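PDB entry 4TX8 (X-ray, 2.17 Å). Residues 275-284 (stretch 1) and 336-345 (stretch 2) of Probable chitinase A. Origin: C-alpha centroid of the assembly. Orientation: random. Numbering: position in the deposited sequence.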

# COMPACT_ATOMS: atom_id res chain seq x y z
N TYR A 275 5.93 -16.50 1.76
CA TYR A 275 4.78 -15.86 2.38
C TYR A 275 3.50 -16.70 2.28
O TYR A 275 2.52 -16.42 2.96
N LEU A 276 3.52 -17.73 1.44
CA LEU A 276 2.31 -18.48 1.14
C LEU A 276 1.67 -19.18 2.36
O LEU A 276 0.45 -19.14 2.51
N PRO A 277 2.48 -19.80 3.24
CA PRO A 277 1.79 -20.36 4.42
C PRO A 277 1.28 -19.29 5.39
O PRO A 277 0.36 -19.56 6.16
N ILE A 278 1.84 -18.09 5.34
CA ILE A 278 1.35 -16.98 6.16
C ILE A 278 -0.04 -16.56 5.68
O ILE A 278 -0.97 -16.40 6.48
N ILE A 279 -0.18 -16.39 4.37
CA ILE A 279 -1.47 -16.10 3.75
C ILE A 279 -2.48 -17.21 4.05
O ILE A 279 -3.62 -16.95 4.42
N ASP A 280 -2.04 -18.45 3.88
CA ASP A 280 -2.92 -19.60 4.05
C ASP A 280 -3.42 -19.69 5.49
O ASP A 280 -4.60 -19.92 5.74
N GLY A 281 -2.51 -19.50 6.44
CA GLY A 281 -2.85 -19.56 7.85
C GLY A 281 -3.79 -18.45 8.31
O GLY A 281 -4.51 -18.62 9.29
N LEU A 282 -3.78 -17.32 7.61
CA LEU A 282 -4.59 -16.17 8.00
C LEU A 282 -5.72 -15.85 7.02
O LEU A 282 -6.31 -14.78 7.09
N ARG A 283 -6.01 -16.78 6.11
CA ARG A 283 -6.95 -16.49 5.02
C ARG A 283 -8.35 -16.13 5.52
O ARG A 283 -9.04 -15.32 4.89
N ASP A 284 -8.77 -16.70 6.64
CA ASP A 284 -10.08 -16.39 7.20
C ASP A 284 -10.12 -14.98 7.78
O ASP A 284 -11.20 -14.40 7.94
N SER A 336 -0.01 -26.91 -3.16
CA SER A 336 -0.79 -25.92 -3.90
C SER A 336 -1.24 -24.77 -3.00
O SER A 336 -1.53 -24.97 -1.82
N PHE A 337 -1.32 -23.58 -3.58
CA PHE A 337 -1.92 -22.45 -2.90
C PHE A 337 -3.40 -22.36 -3.27
O PHE A 337 -3.74 -22.25 -4.44
N LYS A 338 -4.27 -22.42 -2.26
CA LYS A 338 -5.70 -22.32 -2.49
C LYS A 338 -6.11 -20.86 -2.68
O LYS A 338 -5.72 -20.00 -1.90
N GLY A 339 -6.89 -20.61 -3.72
CA GLY A 339 -7.27 -19.25 -4.08
C GLY A 339 -8.05 -18.51 -3.02
O GLY A 339 -8.69 -19.11 -2.16
N LEU A 340 -7.97 -17.18 -3.07
CA LEU A 340 -8.71 -16.31 -2.16
C LEU A 340 -9.95 -15.76 -2.84
O LEU A 340 -10.09 -15.85 -4.06
N ARG A 341 -10.85 -15.18 -2.05
CA ARG A 341 -11.99 -14.46 -2.62
C ARG A 341 -11.50 -13.21 -3.33
O ARG A 341 -10.52 -12.60 -2.90
N PRO A 342 -12.18 -12.81 -4.42
CA PRO A 342 -11.83 -11.57 -5.11
C PRO A 342 -11.84 -10.35 -4.19
O PRO A 342 -11.03 -9.45 -4.39
N ASP A 343 -12.73 -10.32 -3.20
CA ASP A 343 -12.79 -9.18 -2.29
C ASP A 343 -11.58 -9.11 -1.36
O ASP A 343 -11.42 -8.14 -0.62
N GLN A 344 -10.74 -10.14 -1.39
CA GLN A 344 -9.54 -10.19 -0.57
C GLN A 344 -8.28 -9.83 -1.35
O GLN A 344 -7.17 -9.88 -0.81
N VAL A 345 -8.45 -9.49 -2.62
CA VAL A 345 -7.29 -9.29 -3.49
C VAL A 345 -7.30 -7.92 -4.16
O VAL A 345 -8.31 -7.48 -4.71

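The two stretches meet in a small mixed contact, in which a short apolar cluster, where Leu276 and Ile279 of the helix meet Phe337 and Leu340, adjoins a polar site built around Arg283. Leu276 and Ile279, both in the m,t rotamer, direct their CA-to-CB bonds toward stretch 2. Phe337 starts sideways, but its t rotamer (chi1 174°) brings the ring close to them: Leu276 CD2 lies 3.9 Å from Phe337 CD1, and Ile279 CG2 meets the ring edge 3.7 Å from Phe337 CE1. Ile279 CG2 also lies 4.1 Å from CD1 of Leu340, another m,t side chain.

Arg283, with chi1 p, chi2 t and chi3 p, carries its guanidinium to backbone carbonyls of stretch 2. Arg283 NH2 donates to Lys338 O at 2.8 Å, while Arg283 NH1 makes a weak bond to Gly339 O at 3.2 Å. Lys338 CB covers one guanidinium face, although the lysine's end leads away. A salt bridge from Arg283 NE to Asp280 OD1 (3.0 Å) ties the group to the helix that precedes it.

Gln344 (chi1 m, chi2 t) reaches back, its NE2 donating to Arg283 O at 2.8 Å; its OE1 accepts from Arg341 N at 3.1 Å. One water accepts from Lys338 N (2.7 Å) and donates to Ser336 O (3.3 Å) and, weakly, to Asp280 OD1 (3.4 Å), bridging the stretches.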

# COMPACT_ATOMS: atom_id res chain seq x y z
CB TYR A 275 4.52 -14.50 1.75
CG TYR A 275 4.23 -13.40 2.74
CD1 TYR A 275 2.94 -13.16 3.20
CD2 TYR A 275 5.26 -12.60 3.23
CE1 TYR A 275 2.68 -12.15 4.10
CE2 TYR A 275 5.01 -11.59 4.13
CZ TYR A 275 3.72 -11.37 4.57
OH TYR A 275 3.47 -10.36 5.47
CB LEU A 276 2.58 -19.51 0.03
CG LEU A 276 2.97 -18.93 -1.33
CD1 LEU A 276 3.41 -20.02 -2.29
CD2 LEU A 276 1.82 -18.12 -1.94
CB PRO A 277 2.86 -21.23 5.08
CG PRO A 277 4.15 -20.74 4.54
CD PRO A 277 3.88 -20.24 3.16
CB ILE A 278 2.30 -15.77 6.13
CG1 ILE A 278 3.66 -16.16 6.71
CG2 ILE A 278 1.70 -14.59 6.89
CD1 ILE A 278 4.71 -15.07 6.59
CB ILE A 279 -1.34 -15.94 2.22
CG1 ILE A 279 -0.38 -14.81 1.88
CG2 ILE A 279 -2.71 -15.71 1.60
CD1 ILE A 279 0.05 -14.80 0.42
CB ASP A 280 -2.20 -20.90 3.66
CG ASP A 280 -3.10 -22.11 3.78
OD1 ASP A 280 -4.27 -22.04 3.35
OD2 ASP A 280 -2.63 -23.14 4.31
CB LEU A 282 -3.70 -14.94 8.17
CG LEU A 282 -2.72 -14.96 9.34
CD1 LEU A 282 -1.72 -13.82 9.24
CD2 LEU A 282 -3.47 -14.90 10.66
CB ARG A 283 -7.03 -17.67 4.04
CG ARG A 283 -7.64 -18.94 4.60
CD ARG A 283 -7.86 -19.97 3.49
NE ARG A 283 -6.63 -20.27 2.75
CZ ARG A 283 -6.44 -19.99 1.47
NH1 ARG A 283 -7.40 -19.42 0.76
NH2 ARG A 283 -5.29 -20.30 0.89
CB ASP A 284 -10.47 -17.40 8.28
CG ASP A 284 -10.69 -18.80 7.72
OD1 ASP A 284 -11.13 -18.91 6.56
OD2 ASP A 284 -10.43 -19.78 8.45
CB SER A 336 -2.01 -26.56 -4.56
OG SER A 336 -1.71 -26.97 -5.89
CB PHE A 337 -1.22 -21.14 -3.27
CG PHE A 337 -1.90 -19.92 -2.72
CD1 PHE A 337 -1.77 -19.59 -1.38
CD2 PHE A 337 -2.68 -19.12 -3.54
CE1 PHE A 337 -2.40 -18.46 -0.87
CE2 PHE A 337 -3.31 -18.00 -3.04
CZ PHE A 337 -3.17 -17.67 -1.70
CB LYS A 338 -6.48 -22.94 -1.32
CG LYS A 338 -6.18 -24.41 -1.12
CD LYS A 338 -6.57 -25.21 -2.35
CE LYS A 338 -5.67 -26.42 -2.54
NZ LYS A 338 -6.04 -27.19 -3.76
CB LEU A 340 -7.82 -15.16 -1.69
CG LEU A 340 -6.56 -15.51 -0.91
CD1 LEU A 340 -5.59 -14.33 -0.91
CD2 LEU A 340 -6.91 -15.92 0.50
CB ARG A 341 -13.00 -14.09 -1.54
CG ARG A 341 -13.60 -15.26 -0.78
CD ARG A 341 -14.73 -14.78 0.10
NE ARG A 341 -14.35 -13.57 0.82
CZ ARG A 341 -13.79 -13.57 2.02
NH1 ARG A 341 -13.55 -14.71 2.65
NH2 ARG A 341 -13.46 -12.42 2.60
CB PRO A 342 -12.92 -11.46 -6.18
CG PRO A 342 -13.31 -12.88 -6.46
CD PRO A 342 -13.21 -13.58 -5.13
CB ASP A 343 -14.09 -9.21 -1.46
CG ASP A 343 -14.17 -10.42 -0.54
OD1 ASP A 343 -13.50 -10.42 0.52
OD2 ASP A 343 -14.93 -11.35 -0.86
CB GLN A 344 -9.35 -11.58 0.04
CG GLN A 344 -10.36 -11.97 1.09
CD GLN A 344 -10.12 -13.38 1.59
OE1 GLN A 344 -10.33 -14.35 0.86
NE2 GLN A 344 -9.67 -13.50 2.83
CB VAL A 345 -7.22 -10.39 -4.57
CG1 VAL A 345 -5.99 -10.22 -5.44
CG2 VAL A 345 -7.23 -11.78 -3.92
O HOH W 1 -3.22 -23.00 0.21